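Local coordinates for conserved hypothetical exported protein (Bacteroides fragilis, PDB 4JJA) that is of unproven function but is probably an exo-beta-N-acetylmuramidase that trims peptidoglycan, at residues R115-Y120 against I215-N220; A180-G185 against K359-P364; I200-Y205 against L366-N371. All coordinates share one frame; numbering follows the deposited sequence.

Interaction 1: residues R115-Y120 against I215-N220; sequences RFYTYY and IPPSPN. With GOL (glycerol), chain D.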
# COMPACT_ATOMS: atom_id res chain seq x y z
N ARG A 115 -4.44 3.03 -2.24
CA ARG A 115 -5.63 2.15 -2.33
C ARG A 115 -5.39 0.87 -3.12
O ARG A 115 -6.01 -0.14 -2.86
CB ARG A 115 -6.78 2.94 -2.90
CG ARG A 115 -8.12 2.27 -2.85
CD ARG A 115 -9.21 3.14 -3.41
NE ARG A 115 -9.06 3.35 -4.82
CZ ARG A 115 -9.40 4.47 -5.47
NH1 ARG A 115 -9.90 5.52 -4.83
NH2 ARG A 115 -9.20 4.54 -6.81
N PHE A 116 -4.49 0.90 -4.09
CA PHE A 116 -4.19 -0.22 -4.94
C PHE A 116 -2.96 -1.00 -4.50
O PHE A 116 -2.55 -1.94 -5.20
CB PHE A 116 -4.16 0.15 -6.43
CG PHE A 116 -3.48 1.44 -6.76
CD1 PHE A 116 -2.11 1.61 -6.56
CD2 PHE A 116 -4.20 2.50 -7.32
CE1 PHE A 116 -1.46 2.80 -6.90
CE2 PHE A 116 -3.55 3.68 -7.66
CZ PHE A 116 -2.19 3.84 -7.43
N TYR A 117 -2.44 -0.70 -3.29
CA TYR A 117 -1.40 -1.52 -2.63
C TYR A 117 -2.15 -2.24 -1.52
O TYR A 117 -2.64 -1.60 -0.60
CB TYR A 117 -0.31 -0.63 -2.11
CG TYR A 117 0.94 -1.39 -1.69
CD1 TYR A 117 1.94 -1.61 -2.60
CD2 TYR A 117 1.15 -1.80 -0.38
CE1 TYR A 117 3.09 -2.26 -2.28
CE2 TYR A 117 2.31 -2.46 -0.01
CZ TYR A 117 3.28 -2.69 -0.98
OH TYR A 117 4.43 -3.34 -0.57
N THR A 118 -2.15 -3.58 -1.61
CA THR A 118 -3.23 -4.45 -1.09
C THR A 118 -3.15 -5.02 0.29
O THR A 118 -4.04 -5.78 0.68
CB THR A 118 -3.49 -5.68 -2.03
OG1 THR A 118 -2.36 -6.56 -2.06
CG2 THR A 118 -3.81 -5.20 -3.43
N TYR A 119 -2.13 -4.68 1.04
CA TYR A 119 -2.02 -5.25 2.40
C TYR A 119 -3.23 -4.91 3.27
O TYR A 119 -3.66 -5.73 4.06
CB TYR A 119 -0.78 -4.79 3.14
CG TYR A 119 0.54 -5.21 2.56
CD1 TYR A 119 0.63 -6.28 1.66
CD2 TYR A 119 1.69 -4.55 2.93
CE1 TYR A 119 1.89 -6.66 1.14
CE2 TYR A 119 2.91 -4.92 2.42
CZ TYR A 119 2.99 -5.96 1.51
OH TYR A 119 4.22 -6.36 0.99
N TYR A 120 -3.84 -3.73 3.12
CA TYR A 120 -4.97 -3.41 3.94
C TYR A 120 -6.17 -4.32 3.62
O TYR A 120 -7.06 -4.50 4.47
CB TYR A 120 -5.39 -1.91 3.85
CG TYR A 120 -6.07 -1.53 2.56
CD1 TYR A 120 -7.43 -1.63 2.39
CD2 TYR A 120 -5.32 -1.14 1.48
CE1 TYR A 120 -8.06 -1.33 1.19
CE2 TYR A 120 -5.91 -0.86 0.25
CZ TYR A 120 -7.28 -0.95 0.09
OH TYR A 120 -7.90 -0.69 -1.11
N ILE A 215 13.53 -0.81 4.65
CA ILE A 215 13.45 -2.11 3.96
C ILE A 215 12.44 -1.94 2.80
O ILE A 215 11.31 -1.49 3.02
CB ILE A 215 12.95 -3.25 4.93
CG1 ILE A 215 13.91 -3.39 6.15
CG2 ILE A 215 12.74 -4.55 4.20
CD1 ILE A 215 13.47 -4.39 7.22
N PRO A 216 12.81 -2.36 1.57
CA PRO A 216 11.85 -2.18 0.46
C PRO A 216 10.59 -2.98 0.68
O PRO A 216 10.65 -4.17 0.94
CB PRO A 216 12.62 -2.76 -0.76
CG PRO A 216 13.59 -3.74 -0.11
CD PRO A 216 14.04 -3.06 1.14
N PRO A 217 9.44 -2.31 0.54
CA PRO A 217 8.20 -3.01 0.86
C PRO A 217 7.76 -4.02 -0.19
O PRO A 217 7.08 -4.97 0.13
CB PRO A 217 7.20 -1.87 1.01
CG PRO A 217 7.77 -0.75 0.14
CD PRO A 217 9.23 -0.87 0.29
N SER A 218 8.17 -3.78 -1.43
CA SER A 218 7.99 -4.65 -2.58
C SER A 218 9.25 -4.52 -3.41
O SER A 218 9.89 -3.48 -3.38
CB SER A 218 6.84 -4.19 -3.50
OG SER A 218 5.63 -4.15 -2.86
N PRO A 219 9.60 -5.54 -4.22
CA PRO A 219 10.92 -5.46 -4.90
C PRO A 219 11.06 -4.23 -5.83
O PRO A 219 12.14 -3.65 -5.96
CB PRO A 219 10.96 -6.76 -5.68
CG PRO A 219 10.21 -7.73 -4.76
CD PRO A 219 9.07 -6.91 -4.23
N ASN A 220 9.97 -3.88 -6.51
CA ASN A 220 9.98 -2.78 -7.49
C ASN A 220 9.62 -1.42 -6.88
O ASN A 220 9.40 -0.48 -7.61
CB ASN A 220 9.16 -3.12 -8.75
CG ASN A 220 9.87 -4.16 -9.57
OD1 ASN A 220 10.89 -3.88 -10.15
ND2 ASN A 220 9.38 -5.39 -9.53
C1 GOL D . 2.89 -6.23 -2.50
O1 GOL D . 4.13 -6.52 -3.13
C2 GOL D . 1.83 -5.73 -3.48
O2 GOL D . 1.30 -6.81 -4.21
C3 GOL D . 0.68 -5.19 -2.65
O3 GOL D . -0.42 -4.75 -3.43
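A pocket that holds a glycerol close to the middle of the chain is lined from two sides, by Tyr117 and Tyr119 of one segment and by Pro217 and Ser218 of the other. The direct link is a hydrogen bond between two hydroxyls, Tyr117 OH and Ser218 OG, 2.7 Å apart; the serine oxygen lies at the edge of the tyrosine ring, near its plane. Ser218 OG is gripped by two hydroxyls, this one from the protein and one from the ligand. Tyr117 CG stands anti to the backbone N (chi1 -167°), which sends the long ring across to residues 215-220 even though the backbones remain well apart. Pro217 CB comes to 3.5 Å from Tyr117 OH. Beside Tyr117, the Tyr119 ring offers one face to Tyr117 CE2, which lies 3.5 Å above the plane toward the rim. Segment 115-120 follows strand 104-107 of a parallel, Rossmann-like sheet with strand order 3-2-1-4-5-6. His31 and Glu58 come from the loops after strands 24-28 and 50-56: His31 bonds Pro216 O, and Glu58 makes a weak hydrogen bond to Tyr119 OH. The contact therefore lies beyond the C-terminal ends of the strands, where Rossmann-like folds commonly bind ligands. The glycerol, probably from the crystallisation liquor, bridges the segments. Its O3 accepts from Thr118 N at 2.8 Å (N-H...O 156°), its C3 sits 3.7 Å above the centre of the Tyr117 ring, and its O1 is 2.8 Å from Ser218 OG.

Interaction 2: residues A180-G185 against K359-P364; sequences ALMVNG and KIQRKP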
# COMPACT_ATOMS: atom_id res chain seq x y z
N ALA A 180 -7.70 0.80 10.26
CA ALA A 180 -8.43 -0.25 10.96
C ALA A 180 -9.54 0.35 11.80
O ALA A 180 -10.68 -0.18 11.83
CB ALA A 180 -7.52 -1.08 11.82
N LEU A 181 -9.23 1.42 12.52
CA LEU A 181 -10.24 2.09 13.33
C LEU A 181 -11.40 2.59 12.48
O LEU A 181 -12.58 2.50 12.88
CB LEU A 181 -9.61 3.21 14.16
CG LEU A 181 -8.55 2.78 15.20
CD1 LEU A 181 -7.91 3.99 15.89
CD2 LEU A 181 -9.12 1.79 16.23
N MSE A 182 -11.09 3.14 11.31
CA MSE A 182 -12.12 3.60 10.38
C MSE A 182 -12.95 2.48 9.84
O MSE A 182 -14.18 2.61 9.73
CB MSE A 182 -11.51 4.44 9.27
CG MSE A 182 -12.53 5.04 8.34
SE MSE A 182 -11.65 6.35 7.18
CE MSE A 182 -13.26 7.38 6.74
N VAL A 183 -12.34 1.35 9.48
CA VAL A 183 -13.09 0.19 9.02
C VAL A 183 -14.12 -0.24 10.06
O VAL A 183 -15.26 -0.53 9.70
CB VAL A 183 -12.09 -0.95 8.71
CG1 VAL A 183 -12.78 -2.30 8.62
CG2 VAL A 183 -11.28 -0.61 7.46
N ASN A 184 -13.75 -0.22 11.33
CA ASN A 184 -14.70 -0.53 12.39
C ASN A 184 -15.78 0.52 12.41
O ASN A 184 -16.97 0.16 12.37
CB ASN A 184 -14.01 -0.66 13.74
CG ASN A 184 -13.49 -2.05 14.04
OD1 ASN A 184 -13.91 -3.06 13.46
ND2 ASN A 184 -12.56 -2.10 14.98
N GLY A 185 -15.40 1.79 12.58
CA GLY A 185 -16.39 2.83 12.87
C GLY A 185 -17.35 3.10 11.74
O GLY A 185 -18.50 3.47 12.01
N LYS A 359 -11.34 13.91 4.24
CA LYS A 359 -10.55 14.42 5.35
C LYS A 359 -11.42 14.65 6.58
O LYS A 359 -10.99 14.44 7.71
CB LYS A 359 -9.82 15.69 4.96
CG LYS A 359 -8.66 15.42 4.03
CD LYS A 359 -7.99 16.77 3.69
CE LYS A 359 -6.80 16.71 2.78
NZ LYS A 359 -6.22 18.09 2.46
N ILE A 360 -12.66 15.05 6.37
CA ILE A 360 -13.64 15.18 7.47
C ILE A 360 -14.05 13.82 8.00
O ILE A 360 -14.07 13.56 9.21
CB ILE A 360 -14.89 15.97 7.04
CG1 ILE A 360 -14.50 17.44 6.94
CG2 ILE A 360 -16.07 15.74 8.03
CD1 ILE A 360 -15.34 18.26 5.96
N GLN A 361 -14.35 12.92 7.08
CA GLN A 361 -14.86 11.60 7.45
C GLN A 361 -13.82 10.84 8.27
O GLN A 361 -14.18 10.07 9.17
CB GLN A 361 -15.25 10.78 6.20
CG GLN A 361 -16.04 9.52 6.43
CD GLN A 361 -16.20 8.63 5.24
OE1 GLN A 361 -15.73 8.90 4.14
NE2 GLN A 361 -16.93 7.54 5.44
N ARG A 362 -12.55 10.96 7.90
CA ARG A 362 -11.51 10.16 8.56
C ARG A 362 -11.08 10.71 9.90
O ARG A 362 -10.43 10.03 10.66
CB ARG A 362 -10.28 10.04 7.65
CG ARG A 362 -9.38 11.24 7.62
CD ARG A 362 -8.20 11.06 6.66
NE ARG A 362 -7.26 12.12 6.88
CZ ARG A 362 -5.94 12.02 6.74
NH1 ARG A 362 -5.39 10.97 6.16
NH2 ARG A 362 -5.16 12.99 7.16
N LYS A 363 -11.39 11.99 10.15
CA LYS A 363 -10.82 12.67 11.31
C LYS A 363 -10.98 11.94 12.65
O LYS A 363 -10.01 11.91 13.40
CB LYS A 363 -11.38 14.11 11.40
CG LYS A 363 -10.65 14.98 12.39
CD LYS A 363 -9.40 15.52 11.76
CE LYS A 363 -8.79 16.82 12.45
NZ LYS A 363 -8.25 17.76 11.43
N PRO A 364 -12.14 11.35 12.94
CA PRO A 364 -12.26 10.66 14.25
C PRO A 364 -11.38 9.46 14.45
O PRO A 364 -11.23 9.00 15.59
CB PRO A 364 -13.73 10.19 14.28
CG PRO A 364 -14.47 11.01 13.21
CD PRO A 364 -13.40 11.33 12.18
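Gln361, in the last turns of helix 352-362, meets Met182 of helix 176-185 first. Met182 is selenomethionine here, and its chain reaches out fully extended, chi1 being -176°, until its methyl meets the glutamine amide: CE is 3.5 Å from Gln361 CD and about equally far from the two amide heteroatoms. The two side chains cross at about a right angle, and CE also touches Gln361 CG at 3.5 Å. The amide's polar end is engaged nearby, NE2 bonding Glu186 just past the first helix. At Arg362 the contact moves to the root of the side chain, with Met182 CE 3.8 Å from Arg362 CA and Met182 SE 4.0 Å from Arg362 CB. Beyond CB the arginine leads away, extended to NE, and its guanidinium turns to Asp370. After Lys363 the chain goes on to Tyr365, which Met182 also touches. One helix of the N-terminal family region is thereby joined to the end of a C-terminal one. What holds the pair is dispersion between a selenoether and the aliphatic and amide carbons of two polar residues, so the contact depends on close fit and carries no directional bond.

Interaction 3: residues I200-Y205 against L366-N371; sequences IPCKNY and LLYQDN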
# COMPACT_ATOMS: atom_id res chain seq x y z
N ILE A 200 -0.98 0.25 18.99
CA ILE A 200 0.17 0.87 19.65
C ILE A 200 0.70 1.90 18.65
O ILE A 200 1.29 1.56 17.63
CB ILE A 200 1.30 -0.13 19.99
CG1 ILE A 200 0.73 -1.32 20.78
CG2 ILE A 200 2.44 0.59 20.71
CD1 ILE A 200 0.03 -0.96 22.11
N PRO A 201 0.42 3.19 18.87
CA PRO A 201 0.80 4.21 17.90
C PRO A 201 2.29 4.47 17.87
O PRO A 201 2.98 4.27 18.87
CB PRO A 201 0.04 5.47 18.38
CG PRO A 201 -1.06 4.99 19.22
CD PRO A 201 -0.53 3.74 19.86
N CYS A 202 2.77 4.95 16.74
CA CYS A 202 4.11 5.44 16.68
C CYS A 202 4.28 6.67 17.59
O CYS A 202 3.32 7.42 17.78
CB CYS A 202 4.45 5.92 15.28
SG CYS A 202 4.32 4.69 13.98
N LYS A 203 5.50 6.87 18.06
CA LYS A 203 5.87 8.12 18.74
C LYS A 203 6.70 8.96 17.80
O LYS A 203 7.33 8.44 16.88
CB LYS A 203 6.65 7.87 20.01
CG LYS A 203 5.84 7.10 21.04
CD LYS A 203 6.64 6.86 22.33
CE LYS A 203 5.76 6.40 23.47
NZ LYS A 203 4.42 7.05 23.54
N ASN A 204 6.68 10.27 18.02
CA ASN A 204 7.41 11.25 17.20
C ASN A 204 6.97 11.18 15.75
O ASN A 204 7.77 11.20 14.83
CB ASN A 204 8.92 11.06 17.34
CG ASN A 204 9.38 11.09 18.78
OD1 ASN A 204 8.82 11.84 19.62
ND2 ASN A 204 10.38 10.27 19.08
N TYR A 205 5.66 11.11 15.58
CA TYR A 205 5.07 10.95 14.23
C TYR A 205 3.81 11.79 14.09
O TYR A 205 2.90 11.72 14.93
CB TYR A 205 4.71 9.47 13.98
CG TYR A 205 4.17 9.21 12.59
CD1 TYR A 205 4.93 9.42 11.46
CD2 TYR A 205 2.87 8.74 12.42
CE1 TYR A 205 4.36 9.24 10.21
CE2 TYR A 205 2.31 8.53 11.15
CZ TYR A 205 3.08 8.74 10.05
OH TYR A 205 2.52 8.55 8.78
N LEU A 366 -8.08 9.31 13.25
CA LEU A 366 -6.67 9.63 13.22
C LEU A 366 -6.07 9.45 14.59
O LEU A 366 -6.69 9.69 15.61
CB LEU A 366 -6.38 11.04 12.70
CG LEU A 366 -6.87 11.32 11.28
CD1 LEU A 366 -6.58 12.75 10.84
CD2 LEU A 366 -6.38 10.27 10.23
N LEU A 367 -4.84 8.99 14.60
CA LEU A 367 -4.07 8.76 15.81
C LEU A 367 -2.92 9.72 15.98
O LEU A 367 -2.21 9.71 17.00
CB LEU A 367 -3.54 7.33 15.82
CG LEU A 367 -4.58 6.22 15.97
CD1 LEU A 367 -3.95 4.87 15.65
CD2 LEU A 367 -5.25 6.28 17.35
N TYR A 368 -2.71 10.56 14.97
CA TYR A 368 -1.58 11.47 14.93
C TYR A 368 -2.09 12.80 14.42
O TYR A 368 -3.10 12.87 13.77
CB TYR A 368 -0.49 10.95 13.94
CG TYR A 368 -0.19 9.48 14.18
CD1 TYR A 368 0.58 9.09 15.24
CD2 TYR A 368 -0.68 8.50 13.36
CE1 TYR A 368 0.84 7.75 15.48
CE2 TYR A 368 -0.44 7.16 13.61
CZ TYR A 368 0.33 6.79 14.65
OH TYR A 368 0.61 5.47 14.94
N GLN A 369 -1.31 13.84 14.71
CA GLN A 369 -1.64 15.17 14.26
C GLN A 369 -1.92 15.20 12.78
O GLN A 369 -1.12 14.70 11.99
CB GLN A 369 -0.46 16.10 14.58
CG GLN A 369 -0.62 17.57 14.28
CD GLN A 369 0.67 18.26 14.48
OE1 GLN A 369 1.05 18.55 15.63
NE2 GLN A 369 1.37 18.48 13.42
N ASP A 370 -3.04 15.81 12.42
CA ASP A 370 -3.47 15.89 11.04
C ASP A 370 -2.58 16.85 10.27
O ASP A 370 -1.81 17.63 10.84
CB ASP A 370 -4.96 16.28 11.00
CG ASP A 370 -5.68 15.91 9.75
OD1 ASP A 370 -5.11 15.34 8.80
OD2 ASP A 370 -6.91 16.18 9.74
N ASN A 371 -2.71 16.79 8.96
CA ASN A 371 -2.04 17.79 8.13
C ASN A 371 -3.04 18.53 7.33
O ASN A 371 -3.68 19.41 7.96
CB ASN A 371 -0.94 17.17 7.30
CG ASN A 371 -0.15 18.19 6.50
OD1 ASN A 371 0.00 19.35 6.92
ND2 ASN A 371 0.41 17.76 5.40
OXT ASN A 371 -3.21 18.30 6.13
O HOH W 1 1.02 13.20 16.27
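Tyr368 is the bump of this contact, a ring pushed into the hollow formed by the loop from Pro201 to Tyr205. At the floor, Cys202 N donates to Tyr368 OH over 2.9 Å (N-H...O 153°), and Asp141 OD2 also hydrogen-bonds this hydroxyl. Pro201 CB, of a residue modelled in two conformers, approaches the ring obliquely, 3.5 Å from Tyr368 OH, and Cys202 O comes to the ring's edge, 3.4 Å from Tyr368 CE1. The roof is Tyr205, which drops edge-on in a T-shaped stack: centroids are 4.8 Å apart, planes are at 78°, and Tyr205 CD2 rests 3.5 Å above the centre of the Tyr368 ring. CB of Leu367, the residue before Tyr368, lies over the opposite face toward the rim. The hollow opens from the end of strand 197-200, an outermost strand of the parallel Rossmann-like sheet, and the bump belongs to the C-terminal tail that follows helix 352-362; the tail thus docks on the sheet's margin. The Tyr205 ring is also fixed at its far end, where Asn144 N holds Tyr205 OH. Farther along, a water bridges the backbones, donating to Tyr205 O at 2.7 Å and accepting from Gln369 N at 2.9 Å.

How the interactions relate
All three contacts involve mostly buried residues, but the centre of interaction 1 is about 5 Å from that of the chain, whereas those of interactions 2 and 3 are about 18 Å out. Interaction 1 uses hydroxyls round a ligand-holding pocket; interaction 2 is van der Waals packing of a selenomethionine on two polar residues; interaction 3 combines stacked aromatics with a backbone-to-hydroxyl bond and a water. Interactions 2 and 3 form one continuous attachment of the chain's C-terminal end: Asp370 forms salt bridges with Lys363 (NZ-OD2 2.7 Å) and Arg362 (NH2-OD1 2.9 Å), and Leu181 packs on Leu367. Interaction 1 touches neither, yet Tyr120, in the first turn of helix 119-132, packs on helix 176-185, which carries Met182.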